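Local structure of uroporphyrin-III C-methyltransferase (Pseudomonas denitrificans, 1S4D) at residues I129-I133 with V181-A185; A208-N212 with L237-A241; L136-G140 with A214-V220; W170-A174 with N195-R201; P203-F209 with L221-A226. The protein catalyses the two successive S-adenosyl-L-methionine-dependent methylations, at C-2 and C-7, that convert uroporphyrinogen III to precorrin-2 on the way to cobalamin and siroheme. All coordinates share one frame. Residue numbers count along the deposited sequence, not the author numbering.

Interaction 1. Residues I129-I133 with V181-A185. With SAH (S-adenosyl-L-homocysteine), chain Q.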
# COMPACT_ATOMS: atom_id res chain seq x y z
N ILE B 129 -4.36 4.02 -0.02
CA ILE B 129 -4.49 2.58 -0.08
C ILE B 129 -4.32 2.11 -1.53
O ILE B 129 -4.94 2.66 -2.47
CB ILE B 129 -5.86 2.17 0.42
CG1 ILE B 129 -6.10 2.67 1.85
CG2 ILE B 129 -6.02 0.67 0.27
CD1 ILE B 129 -5.13 2.12 2.93
N THR B 130 -3.48 1.09 -1.72
CA THR B 130 -3.21 0.58 -3.07
C THR B 130 -4.11 -0.60 -3.45
O THR B 130 -4.46 -1.45 -2.62
CB THR B 130 -1.67 0.28 -3.27
OG1 THR B 130 -1.40 0.03 -4.66
CG2 THR B 130 -1.24 -1.01 -2.61
N ALA B 131 -4.46 -0.69 -4.72
CA ALA B 131 -5.38 -1.74 -5.14
C ALA B 131 -4.83 -3.14 -4.80
O ALA B 131 -5.58 -4.00 -4.35
CB ALA B 131 -5.71 -1.61 -6.62
N GLY B 132 -3.51 -3.33 -4.99
CA GLY B 132 -2.86 -4.60 -4.72
C GLY B 132 -2.79 -5.03 -3.26
O GLY B 132 -2.52 -6.21 -2.99
N ILE B 133 -3.00 -4.13 -2.30
CA ILE B 133 -3.06 -4.55 -0.90
C ILE B 133 -4.46 -4.36 -0.37
O ILE B 133 -5.11 -5.33 0.05
CB ILE B 133 -2.03 -3.83 -0.01
CG1 ILE B 133 -0.61 -4.06 -0.55
CG2 ILE B 133 -2.13 -4.32 1.41
CD1 ILE B 133 0.44 -3.08 -0.03
N VAL B 181 1.41 -10.15 -7.46
CA VAL B 181 0.27 -9.26 -7.55
C VAL B 181 0.47 -8.35 -8.75
O VAL B 181 1.47 -7.61 -8.84
CB VAL B 181 0.11 -8.42 -6.26
CG1 VAL B 181 -0.95 -7.29 -6.46
CG2 VAL B 181 -0.17 -9.33 -5.02
N MET B 182 -0.46 -8.39 -9.68
CA MET B 182 -0.22 -7.77 -10.96
C MET B 182 -1.22 -6.67 -11.27
O MET B 182 -2.43 -6.89 -11.17
CB MET B 182 -0.22 -8.84 -12.06
CG MET B 182 0.52 -10.09 -11.66
SD MET B 182 0.99 -11.03 -13.10
CE MET B 182 -0.56 -11.88 -13.50
N TYR B 183 -0.66 -5.50 -11.61
CA TYR B 183 -1.36 -4.29 -12.01
C TYR B 183 -1.36 -4.23 -13.54
O TYR B 183 -0.42 -4.72 -14.16
CB TYR B 183 -0.61 -3.06 -11.49
CG TYR B 183 -0.72 -2.82 -9.99
CD1 TYR B 183 0.06 -3.56 -9.06
CD2 TYR B 183 -1.58 -1.84 -9.50
CE1 TYR B 183 -0.05 -3.34 -7.68
CE2 TYR B 183 -1.68 -1.62 -8.15
CZ TYR B 183 -0.93 -2.37 -7.24
OH TYR B 183 -1.10 -2.10 -5.91
N MET B 184 -2.40 -3.66 -14.14
CA MET B 184 -2.47 -3.49 -15.60
C MET B 184 -2.03 -4.71 -16.39
O MET B 184 -1.22 -4.59 -17.31
CB MET B 184 -1.67 -2.27 -16.04
CG MET B 184 -1.97 -1.03 -15.21
SD MET B 184 -0.90 0.32 -15.65
CE MET B 184 0.25 0.27 -14.30
N ALA B 185 -2.60 -5.87 -16.06
CA ALA B 185 -2.19 -7.15 -16.63
C ALA B 185 -3.32 -7.83 -17.39
O ALA B 185 -3.22 -9.00 -17.72
CB ALA B 185 -1.67 -8.07 -15.53
N SAH Q . -1.52 3.93 -8.11
CA SAH Q . -2.58 2.96 -8.30
CB SAH Q . -2.34 2.19 -9.59
CG SAH Q . -2.84 2.91 -10.83
SD SAH Q . -2.28 2.22 -12.41
C SAH Q . -2.72 2.04 -7.08
O SAH Q . -1.99 2.14 -6.10
OXT SAH Q . -3.58 1.17 -7.00
C5' SAH Q . -3.93 1.50 -12.71
C4' SAH Q . -4.13 0.03 -12.34
O4' SAH Q . -4.40 -0.13 -10.96
C3' SAH Q . -5.33 -0.67 -12.98
O3' SAH Q . -5.16 -1.02 -14.33
C2' SAH Q . -5.57 -1.86 -12.07
O2' SAH Q . -4.67 -2.93 -12.28
C1' SAH Q . -5.25 -1.24 -10.72
N9 SAH Q . -6.44 -0.78 -9.98
C8 SAH Q . -6.67 0.51 -9.62
N7 SAH Q . -7.82 0.58 -8.95
C5 SAH Q . -8.37 -0.64 -8.89
C6 SAH Q . -9.55 -1.11 -8.31
N6 SAH Q . -10.36 -0.30 -7.67
N1 SAH Q . -9.85 -2.46 -8.40
C2 SAH Q . -8.98 -3.31 -9.04
N3 SAH Q . -7.81 -2.84 -9.61
C4 SAH Q . -7.50 -1.52 -9.53

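Interaction 2. Residues A208-N212 with L237-A241. With SAH (S-adenosyl-L-homocysteine), chain Q.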
# COMPACT_ATOMS: atom_id res chain seq x y z
N ALA B 208 -6.65 -15.23 -8.83
CA ALA B 208 -7.91 -14.49 -8.72
C ALA B 208 -7.79 -13.18 -9.46
O ALA B 208 -6.71 -12.60 -9.52
CB ALA B 208 -8.29 -14.25 -7.27
N PHE B 209 -8.90 -12.74 -10.06
CA PHE B 209 -9.00 -11.43 -10.69
C PHE B 209 -9.94 -10.68 -9.80
O PHE B 209 -11.01 -11.20 -9.44
CB PHE B 209 -9.63 -11.54 -12.09
CG PHE B 209 -8.71 -12.09 -13.15
CD1 PHE B 209 -8.13 -11.24 -14.08
CD2 PHE B 209 -8.42 -13.46 -13.20
CE1 PHE B 209 -7.26 -11.73 -15.04
CE2 PHE B 209 -7.55 -13.97 -14.16
CZ PHE B 209 -6.97 -13.11 -15.09
N VAL B 210 -9.57 -9.46 -9.43
CA VAL B 210 -10.46 -8.61 -8.65
C VAL B 210 -10.67 -7.31 -9.42
O VAL B 210 -9.76 -6.48 -9.54
CB VAL B 210 -9.93 -8.37 -7.20
CG1 VAL B 210 -10.98 -7.67 -6.35
CG2 VAL B 210 -9.50 -9.68 -6.52
N CYS B 211 -11.88 -7.14 -9.94
CA CYS B 211 -12.23 -5.96 -10.72
C CYS B 211 -12.98 -4.96 -9.89
O CYS B 211 -13.93 -5.31 -9.17
CB CYS B 211 -13.09 -6.34 -11.93
SG CYS B 211 -12.24 -7.51 -13.03
N ASN B 212 -12.54 -3.71 -9.99
CA ASN B 212 -13.19 -2.64 -9.27
C ASN B 212 -13.23 -3.00 -7.79
O ASN B 212 -14.27 -2.85 -7.13
CB ASN B 212 -14.61 -2.43 -9.82
CG ASN B 212 -14.61 -2.15 -11.30
OD1 ASN B 212 -14.19 -1.09 -11.72
ND2 ASN B 212 -15.05 -3.11 -12.09
N LEU B 237 -14.99 -9.81 -17.84
CA LEU B 237 -14.38 -8.86 -16.92
C LEU B 237 -13.51 -7.86 -17.64
O LEU B 237 -12.98 -8.17 -18.69
CB LEU B 237 -13.52 -9.61 -15.91
CG LEU B 237 -14.10 -10.02 -14.55
CD1 LEU B 237 -15.62 -10.03 -14.48
CD2 LEU B 237 -13.54 -11.37 -14.16
N GLU B 238 -13.35 -6.68 -17.03
CA GLU B 238 -12.58 -5.56 -17.61
C GLU B 238 -11.75 -4.85 -16.55
O GLU B 238 -12.08 -4.91 -15.37
CB GLU B 238 -13.51 -4.49 -18.17
CG GLU B 238 -14.10 -4.78 -19.54
CD GLU B 238 -15.49 -4.17 -19.69
OE1 GLU B 238 -16.28 -4.21 -18.70
OE2 GLU B 238 -15.80 -3.67 -20.79
N PRO B 239 -10.68 -4.16 -16.98
CA PRO B 239 -9.97 -3.20 -16.12
C PRO B 239 -10.97 -2.23 -15.48
O PRO B 239 -12.04 -2.03 -16.04
CB PRO B 239 -9.07 -2.44 -17.10
CG PRO B 239 -8.90 -3.32 -18.30
CD PRO B 239 -10.05 -4.27 -18.32
N PRO B 240 -10.63 -1.66 -14.33
CA PRO B 240 -9.37 -1.99 -13.64
C PRO B 240 -9.49 -3.30 -12.84
O PRO B 240 -10.53 -3.55 -12.25
CB PRO B 240 -9.16 -0.79 -12.73
CG PRO B 240 -10.61 -0.29 -12.43
CD PRO B 240 -11.44 -0.66 -13.61
N ALA B 241 -8.44 -4.12 -12.83
CA ALA B 241 -8.44 -5.37 -12.08
C ALA B 241 -7.09 -5.61 -11.47
O ALA B 241 -6.08 -5.20 -12.00
CB ALA B 241 -8.81 -6.54 -13.00
N SAH Q . -1.52 3.93 -8.11
CA SAH Q . -2.58 2.96 -8.30
CB SAH Q . -2.34 2.19 -9.59
CG SAH Q . -2.84 2.91 -10.83
SD SAH Q . -2.28 2.22 -12.41
C SAH Q . -2.72 2.04 -7.08
O SAH Q . -1.99 2.14 -6.10
OXT SAH Q . -3.58 1.17 -7.00
C5' SAH Q . -3.93 1.50 -12.71
C4' SAH Q . -4.13 0.03 -12.34
O4' SAH Q . -4.40 -0.13 -10.96
C3' SAH Q . -5.33 -0.67 -12.98
O3' SAH Q . -5.16 -1.02 -14.33
C2' SAH Q . -5.57 -1.86 -12.07
O2' SAH Q . -4.67 -2.93 -12.28
C1' SAH Q . -5.25 -1.24 -10.72
N9 SAH Q . -6.44 -0.78 -9.98
C8 SAH Q . -6.67 0.51 -9.62
N7 SAH Q . -7.82 0.58 -8.95
C5 SAH Q . -8.37 -0.64 -8.89
C6 SAH Q . -9.55 -1.11 -8.31
N6 SAH Q . -10.36 -0.30 -7.67
N1 SAH Q . -9.85 -2.46 -8.40
C2 SAH Q . -8.98 -3.31 -9.04
N3 SAH Q . -7.81 -2.84 -9.61
C4 SAH Q . -7.50 -1.52 -9.53

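Interaction 3. Residues L136-G140 with A214-V220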
# COMPACT_ATOMS: atom_id res chain seq x y z
N LEU B 136 -7.25 -6.12 -2.59
CA LEU B 136 -7.31 -7.56 -2.39
C LEU B 136 -7.92 -7.93 -1.04
O LEU B 136 -8.66 -8.92 -0.94
CB LEU B 136 -5.95 -8.21 -2.62
CG LEU B 136 -5.47 -8.12 -4.08
CD1 LEU B 136 -4.08 -8.65 -4.15
CD2 LEU B 136 -6.33 -8.91 -5.02
N ALA B 137 -7.64 -7.11 -0.02
CA ALA B 137 -8.33 -7.22 1.27
C ALA B 137 -9.85 -7.23 1.11
O ALA B 137 -10.55 -7.99 1.82
CB ALA B 137 -7.90 -6.12 2.21
N TYR B 138 -10.38 -6.41 0.20
CA TYR B 138 -11.84 -6.37 0.05
C TYR B 138 -12.40 -7.62 -0.65
O TYR B 138 -13.61 -7.78 -0.72
CB TYR B 138 -12.34 -5.11 -0.66
CG TYR B 138 -12.54 -3.90 0.21
CD1 TYR B 138 -11.47 -3.38 0.98
CD2 TYR B 138 -13.77 -3.24 0.23
CE1 TYR B 138 -11.65 -2.24 1.78
CE2 TYR B 138 -13.96 -2.11 1.01
CZ TYR B 138 -12.90 -1.61 1.78
OH TYR B 138 -13.10 -0.49 2.54
N ALA B 139 -11.53 -8.48 -1.15
CA ALA B 139 -11.96 -9.71 -1.81
C ALA B 139 -11.67 -10.90 -0.94
O ALA B 139 -11.89 -12.03 -1.37
CB ALA B 139 -11.27 -9.88 -3.19
N GLY B 140 -11.18 -10.64 0.28
CA GLY B 140 -10.76 -11.68 1.21
C GLY B 140 -9.42 -12.33 0.91
O GLY B 140 -9.16 -13.45 1.36
N ALA B 214 -13.17 -2.82 -3.98
CA ALA B 214 -13.67 -1.87 -3.02
C ALA B 214 -14.67 -0.88 -3.58
O ALA B 214 -14.69 0.27 -3.17
CB ALA B 214 -12.50 -1.15 -2.31
N THR B 215 -15.51 -1.32 -4.51
CA THR B 215 -16.65 -0.54 -5.00
C THR B 215 -17.89 -1.42 -4.97
O THR B 215 -17.78 -2.65 -4.86
CB THR B 215 -16.43 -0.09 -6.45
OG1 THR B 215 -16.42 -1.25 -7.31
CG2 THR B 215 -15.07 0.54 -6.66
N PRO B 216 -19.09 -0.85 -5.06
CA PRO B 216 -20.29 -1.70 -5.19
C PRO B 216 -20.24 -2.60 -6.44
O PRO B 216 -20.91 -3.62 -6.49
CB PRO B 216 -21.44 -0.69 -5.24
CG PRO B 216 -20.89 0.49 -4.49
CD PRO B 216 -19.43 0.58 -4.95
N GLN B 217 -19.40 -2.26 -7.42
CA GLN B 217 -19.26 -3.07 -8.63
C GLN B 217 -18.21 -4.17 -8.54
O GLN B 217 -17.92 -4.81 -9.54
CB GLN B 217 -18.91 -2.17 -9.83
CG GLN B 217 -19.96 -1.12 -10.15
CD GLN B 217 -19.88 0.06 -9.20
OE1 GLN B 217 -18.78 0.49 -8.84
NE2 GLN B 217 -21.04 0.57 -8.78
N GLN B 218 -17.63 -4.41 -7.38
CA GLN B 218 -16.58 -5.43 -7.26
C GLN B 218 -17.03 -6.79 -7.76
O GLN B 218 -18.15 -7.25 -7.48
CB GLN B 218 -16.11 -5.54 -5.82
CG GLN B 218 -15.02 -6.57 -5.58
CD GLN B 218 -14.53 -6.50 -4.17
OE1 GLN B 218 -14.52 -7.51 -3.46
NE2 GLN B 218 -14.12 -5.32 -3.74
N ALA B 219 -16.14 -7.42 -8.52
CA ALA B 219 -16.36 -8.74 -9.08
C ALA B 219 -15.05 -9.50 -9.01
O ALA B 219 -13.98 -8.93 -9.25
CB ALA B 219 -16.85 -8.62 -10.52
N VAL B 220 -15.15 -10.78 -8.67
CA VAL B 220 -13.99 -11.62 -8.45
C VAL B 220 -14.17 -12.90 -9.23
O VAL B 220 -15.23 -13.48 -9.22
CB VAL B 220 -13.81 -12.02 -6.96
CG1 VAL B 220 -12.57 -12.89 -6.79
CG2 VAL B 220 -13.69 -10.81 -6.09

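Interaction 4. Residues W170-A174 with N195-R201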
# COMPACT_ATOMS: atom_id res chain seq x y z
N TRP B 170 10.81 -12.71 -16.33
CA TRP B 170 9.68 -13.47 -15.83
C TRP B 170 10.06 -14.72 -15.01
O TRP B 170 9.29 -15.16 -14.16
CB TRP B 170 8.64 -13.74 -16.96
CG TRP B 170 7.81 -12.49 -17.27
CD1 TRP B 170 8.03 -11.61 -18.31
CD2 TRP B 170 6.68 -11.96 -16.52
NE1 TRP B 170 7.11 -10.59 -18.25
CE2 TRP B 170 6.27 -10.77 -17.18
CE3 TRP B 170 5.96 -12.39 -15.40
CZ2 TRP B 170 5.19 -10.00 -16.73
CZ3 TRP B 170 4.87 -11.61 -14.96
CH2 TRP B 170 4.50 -10.43 -15.63
N GLN B 171 11.24 -15.27 -15.22
CA GLN B 171 11.66 -16.45 -14.47
C GLN B 171 12.07 -16.11 -13.02
O GLN B 171 11.66 -16.79 -12.07
CB GLN B 171 12.79 -17.14 -15.23
CG GLN B 171 13.71 -17.96 -14.37
CD GLN B 171 13.44 -19.42 -14.50
OE1 GLN B 171 12.33 -19.89 -14.20
NE2 GLN B 171 14.45 -20.18 -14.96
N GLY B 172 12.86 -15.04 -12.87
CA GLY B 172 13.14 -14.47 -11.56
C GLY B 172 11.87 -14.14 -10.80
O GLY B 172 11.73 -14.43 -9.61
N ILE B 173 10.92 -13.54 -11.50
CA ILE B 173 9.65 -13.18 -10.92
C ILE B 173 8.88 -14.41 -10.48
O ILE B 173 8.29 -14.41 -9.40
CB ILE B 173 8.84 -12.24 -11.87
CG1 ILE B 173 9.00 -10.80 -11.37
CG2 ILE B 173 7.37 -12.59 -11.89
CD1 ILE B 173 9.32 -9.86 -12.38
N ALA B 174 8.94 -15.47 -11.30
CA ALA B 174 8.35 -16.77 -10.94
C ALA B 174 8.94 -17.43 -9.66
O ALA B 174 8.15 -17.93 -8.83
CB ALA B 174 8.43 -17.73 -12.09
N ASN B 195 4.29 -16.61 -19.52
CA ASN B 195 5.63 -16.32 -19.02
C ASN B 195 5.84 -17.05 -17.70
O ASN B 195 6.80 -17.80 -17.52
CB ASN B 195 5.87 -14.84 -18.82
CG ASN B 195 6.10 -14.06 -20.14
OD1 ASN B 195 5.94 -12.84 -20.17
ND2 ASN B 195 6.48 -14.75 -21.20
N LEU B 196 4.89 -16.86 -16.80
CA LEU B 196 4.96 -17.47 -15.49
C LEU B 196 5.02 -18.99 -15.57
O LEU B 196 5.80 -19.61 -14.85
CB LEU B 196 3.72 -17.04 -14.70
CG LEU B 196 3.73 -15.95 -13.63
CD1 LEU B 196 5.02 -15.09 -13.58
CD2 LEU B 196 2.44 -15.10 -13.71
N ILE B 197 4.21 -19.60 -16.44
CA ILE B 197 4.24 -21.06 -16.59
C ILE B 197 5.60 -21.55 -17.16
O ILE B 197 6.11 -22.59 -16.76
CB ILE B 197 3.02 -21.59 -17.45
CG1 ILE B 197 1.68 -21.34 -16.72
CG2 ILE B 197 3.19 -23.10 -17.84
CD1 ILE B 197 0.42 -21.50 -17.59
N ALA B 198 6.17 -20.80 -18.11
CA ALA B 198 7.48 -21.13 -18.67
C ALA B 198 8.53 -21.00 -17.56
O ALA B 198 9.57 -21.68 -17.57
CB ALA B 198 7.82 -20.22 -19.85
N GLY B 199 8.22 -20.15 -16.58
CA GLY B 199 9.07 -19.90 -15.44
C GLY B 199 8.95 -20.89 -14.31
O GLY B 199 9.58 -20.71 -13.28
N GLY B 200 8.14 -21.93 -14.45
CA GLY B 200 8.13 -22.98 -13.44
C GLY B 200 6.92 -23.02 -12.54
O GLY B 200 6.74 -23.94 -11.73
N ARG B 201 6.09 -21.99 -12.67
CA ARG B 201 4.82 -21.92 -12.01
C ARG B 201 3.90 -23.06 -12.49
O ARG B 201 3.97 -23.47 -13.66
CB ARG B 201 4.22 -20.58 -12.37
CG ARG B 201 4.71 -19.47 -11.49
CD ARG B 201 4.46 -19.75 -10.03
NE ARG B 201 5.28 -18.90 -9.22
CZ ARG B 201 4.85 -18.24 -8.17
NH1 ARG B 201 5.70 -17.47 -7.52
NH2 ARG B 201 3.59 -18.37 -7.76

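Interaction 5. Residues P203-F209 with L221-A226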
# COMPACT_ATOMS: atom_id res chain seq x y z
N PRO B 203 0.67 -24.92 -13.96
CA PRO B 203 -0.50 -24.54 -14.78
C PRO B 203 -1.79 -24.46 -13.95
O PRO B 203 -2.69 -23.70 -14.27
CB PRO B 203 -0.58 -25.67 -15.83
CG PRO B 203 0.80 -26.23 -15.90
CD PRO B 203 1.39 -26.09 -14.50
N ASP B 204 -1.83 -25.21 -12.85
CA ASP B 204 -2.97 -25.21 -11.95
C ASP B 204 -2.87 -24.27 -10.77
O ASP B 204 -3.77 -24.25 -9.95
CB ASP B 204 -3.18 -26.61 -11.40
CG ASP B 204 -3.44 -27.61 -12.48
OD1 ASP B 204 -3.37 -28.84 -12.21
OD2 ASP B 204 -3.72 -27.25 -13.64
N GLU B 205 -1.80 -23.51 -10.63
CA GLU B 205 -1.73 -22.66 -9.45
C GLU B 205 -2.90 -21.67 -9.44
O GLU B 205 -3.21 -21.09 -10.49
CB GLU B 205 -0.40 -21.93 -9.39
CG GLU B 205 -0.33 -20.83 -8.36
CD GLU B 205 1.08 -20.37 -8.14
OE1 GLU B 205 1.43 -20.09 -6.98
OE2 GLU B 205 1.85 -20.30 -9.13
N PRO B 206 -3.56 -21.51 -8.28
CA PRO B 206 -4.73 -20.63 -8.16
C PRO B 206 -4.39 -19.19 -8.46
O PRO B 206 -3.30 -18.71 -8.16
CB PRO B 206 -5.15 -20.77 -6.69
CG PRO B 206 -4.46 -22.00 -6.18
CD PRO B 206 -3.23 -22.16 -6.99
N VAL B 207 -5.36 -18.51 -9.06
CA VAL B 207 -5.27 -17.14 -9.54
C VAL B 207 -6.64 -16.50 -9.24
O VAL B 207 -7.68 -17.15 -9.36
CB VAL B 207 -4.98 -17.15 -11.07
CG1 VAL B 207 -5.30 -15.83 -11.74
CG2 VAL B 207 -3.55 -17.55 -11.35
N ALA B 208 -6.65 -15.23 -8.83
CA ALA B 208 -7.91 -14.49 -8.72
C ALA B 208 -7.79 -13.18 -9.46
O ALA B 208 -6.71 -12.60 -9.52
CB ALA B 208 -8.29 -14.25 -7.27
N PHE B 209 -8.90 -12.74 -10.06
CA PHE B 209 -9.00 -11.43 -10.69
C PHE B 209 -9.94 -10.68 -9.80
O PHE B 209 -11.01 -11.20 -9.44
CB PHE B 209 -9.63 -11.54 -12.09
CG PHE B 209 -8.71 -12.09 -13.15
CD1 PHE B 209 -8.13 -11.24 -14.08
CD2 PHE B 209 -8.42 -13.46 -13.20
CE1 PHE B 209 -7.26 -11.73 -15.04
CE2 PHE B 209 -7.55 -13.97 -14.16
CZ PHE B 209 -6.97 -13.11 -15.09
N LEU B 221 -13.11 -13.32 -9.91
CA LEU B 221 -13.06 -14.60 -10.55
C LEU B 221 -11.84 -15.37 -10.05
O LEU B 221 -10.71 -14.90 -10.14
CB LEU B 221 -12.98 -14.41 -12.07
CG LEU B 221 -12.41 -15.55 -12.93
CD1 LEU B 221 -13.40 -16.75 -13.05
CD2 LEU B 221 -11.96 -15.05 -14.30
N GLU B 222 -12.07 -16.56 -9.51
CA GLU B 222 -11.00 -17.51 -9.28
C GLU B 222 -10.98 -18.54 -10.37
O GLU B 222 -12.01 -18.91 -10.93
CB GLU B 222 -11.11 -18.25 -7.95
CG GLU B 222 -12.01 -17.57 -6.96
CD GLU B 222 -11.91 -18.17 -5.58
OE1 GLU B 222 -11.40 -19.31 -5.40
OE2 GLU B 222 -12.38 -17.50 -4.67
N THR B 223 -9.76 -19.01 -10.56
CA THR B 223 -9.28 -19.65 -11.76
C THR B 223 -7.87 -20.21 -11.48
O THR B 223 -7.44 -20.27 -10.33
CB THR B 223 -9.35 -18.70 -12.98
OG1 THR B 223 -9.24 -19.50 -14.17
CG2 THR B 223 -8.15 -17.76 -13.09
N THR B 224 -7.11 -20.53 -12.53
CA THR B 224 -5.74 -20.99 -12.41
C THR B 224 -4.93 -20.31 -13.50
O THR B 224 -5.51 -19.64 -14.36
CB THR B 224 -5.65 -22.51 -12.59
OG1 THR B 224 -6.15 -22.85 -13.89
CG2 THR B 224 -6.55 -23.23 -11.59
N LEU B 225 -3.60 -20.47 -13.47
CA LEU B 225 -2.73 -19.83 -14.46
C LEU B 225 -3.06 -20.29 -15.90
O LEU B 225 -3.22 -19.48 -16.81
CB LEU B 225 -1.24 -20.08 -14.16
CG LEU B 225 -0.54 -19.27 -13.06
CD1 LEU B 225 0.87 -19.80 -12.82
CD2 LEU B 225 -0.52 -17.75 -13.32
N ALA B 226 -3.18 -21.61 -16.09
CA ALA B 226 -3.48 -22.13 -17.40
C ALA B 226 -4.82 -21.58 -17.88
O ALA B 226 -4.91 -21.09 -19.00
CB ALA B 226 -3.49 -23.62 -17.40

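Interaction 1. Residues I129-I133 with V181-A185
The contact forms part of the S-adenosyl-L-homocysteine pocket, where the N-terminus of helix 131-137 meets the end of strand 179-183. Tyr183 bridges the two segments: its OH donates a very short hydrogen bond to Thr130 OG1 (2.5 Å) and accepts one from Gly132 N (2.9 Å, 142° at the hydrogen). Thr130 OG1 in turn donates to the carboxylate O of the ligand at 2.6 Å, while Ala131 N reaches the ligand OXT at 3.1 Å and 170°. One residue past the tyrosine, Met184 N binds the ribose O2' (3.0 Å, 172°). Gly132 CA also lies 3.7 Å from Val181 CG1; an ideal CB on Gly132 would fall 2.5 Å from Tyr183 OH, so a side chain here would clash. Phe106 meets the Tyr183 ring from outside the two segments. The hydrogen-bond chain from Tyr183 OH through Thr130 OG1 to the carboxylate orients both hydroxyls, and with Ala131 N at the helix start it gives the negative charge of the ligand two donors.

Interaction 2. Residues A208-N212 with L237-A241
Cys211 and Ala241 face each other as an antiparallel non-hydrogen-bonded pair with CA atoms 4.1 Å apart, and the bond flanking this pair runs from Asn212 N to Pro240 O (3.0 Å, 158°). Two CA-H...O contacts reinforce it: Ala241 CA to Val210 O at 3.1 Å and Cys211 CA to Pro240 O at 3.3 Å. Here strand 206-211 ends beside the start of strand 241-245, its neighbour in the mixed sheet, and these chain ends line the S-adenosyl-L-homocysteine pocket. Ala241 O accepts a hydrogen bond from the ribose O2' at 2.7 Å, and Val210 O comes within 3.3 Å of C2 of the adenine. The peptide bond before Pro240 is cis, and the CD of that proline ring touches Asn212 OD1 at 3.4 Å. On the face shared by Cys211 and Ala241, Cys211 SG packs 3.6 Å from Ala241 CB and 3.5 Å from Leu237 CG. Farther along, Leu237 CD2 approaches Phe209 CB at 4.4 Å, next to Val232 of helix 225-235.

Interaction 3. Residues L136-G140 with A214-V220
Leu136, still helical, makes no contact with 214-220; its side chain packs instead on Val210, Ile242 and Val244 of the mixed sheet. Ala137 opens a type I turn that closes at Gly140 (Gly140 N to Ala137 O, 3.1 Å). Tyr138, inside this turn, directs its side chain toward Ala214, whose CB sits over one face of the ring: 3.7 Å from the centroid and 17° off the normal, the geometry of a CH-pi contact, with CD2 as the nearest ring atom to CB at 3.5 Å. The phenol OH is hydrogen-bonded to Asp26, and Trp257 meets the ring edge-to-face. Tyr138 also lies against the extended side chain of Gln218. Ala139 comes next, its CB 3.9 Å from Val220 CG2, at the point where strand 219-224 begins. Gly140 then leaves the helical region with phi 77° and psi 23°. Ala214 also touches Pro24, a ligand-binding residue, and directly follows another, Ala213. The helix thus terminates in a Schellman motif, packed against the loop of the β-hairpin 206-211/219-224 at the border of the S-adenosyl-L-homocysteine site.

Interaction 4. Residues W170-A174 with N195-R201
Trp170 lays its indole against Asn195 and Leu196: Asn195 CB stands over the five-membered ring, 3.8 Å from its centroid and 29° off the normal, a CH-pi contact, while Leu196 CD1 meets the ring edge at CE3 (3.4 Å). The same Leu196 CD1 touches Ile173 CG2 at 3.8 Å. One turn after Trp170, Ala174 CB reaches Gly199 O at 3.4 Å. An ideal CB on Gly199 would lie 2.9 Å from Ala174 CB, so the close approach of the backbones, 4.4 Å between the CA atoms of Gln171 and Gly199, depends on the missing side chain. Gly200, with phi 107°, ends helix 189-198 in a Schellman motif. The guanidinium of Arg201 clasps Ala174 O through NE (3.1 Å) and NH1 (2.8 Å, though NH1 is less surely placed); its NH2 bonds Pro178 O and forms a salt bridge with Glu205. Helices 170-176 and 189-198, which precede and follow strand 179-183, meet here, with Trp170 and Ile173 resting on strand 151-156 and Leu196 on Leu225 of helix 225-235.

Interaction 5. Residues P203-F209 with L221-A226
Val207, the residue most buried by this contact, pairs with Thr223 across the β-hairpin of strands 206-211 and 219-224, with CA atoms 5.2 Å apart. Val207 N donates to Thr223 O at 3.0 Å, and the return bond, Thr223 N to Val207 O, is weak (3.0 Å). Val207 CG1 touches Thr223 CG2 at 3.7 Å, and Val207 CG2 touches Leu225 CD2 at 3.6 Å. Leu225, next in buried area, follows the N-cap residue Thr224 at the weakly bonded beginning of helix 225-235: Leu225 N donates to Glu205 O (3.1 Å), and Ala226 N to Pro203 O (2.8 Å, 164°). Leu221 pairs with Phe209 through Phe209 N to Leu221 O (2.8 Å) and Leu221 N to Phe209 O (3.0 Å), while the two CD2 atoms meet at 4.0 Å. Val207, Phe209, Leu221 and Thr223 share one face, on which Phe209 packs against Ala228 and Val232 of helix 225-235. Antiparallel bonding thus continues into the amides of Leu225 and Ala226, tying them to the residues leading into strand 206-211.

Overall arrangement
The centre of interaction 1 lies about 5 Å from the centre of the chain, and the contact is fully buried; the centres of interactions 4 and 5, about 24 and 21 Å from the chain's centre, belong to partly buried contacts. Interactions 1 and 2 both bind S-adenosyl-L-homocysteine, the first through the Thr130 hydroxyl and backbone amides, the second through the carbonyl of Ala241. Interactions 1 and 3 use opposite ends of helix 131-137. Interactions 2 and 5 share Ala208 and Phe209 of strand 206-211, and strand 219-224 joins 5 to 3, where CH-pi and apolar contacts replace strand pairing. Interaction 4, joining helices, reaches interaction 5 through Arg201 and Leu196 packing on Leu225.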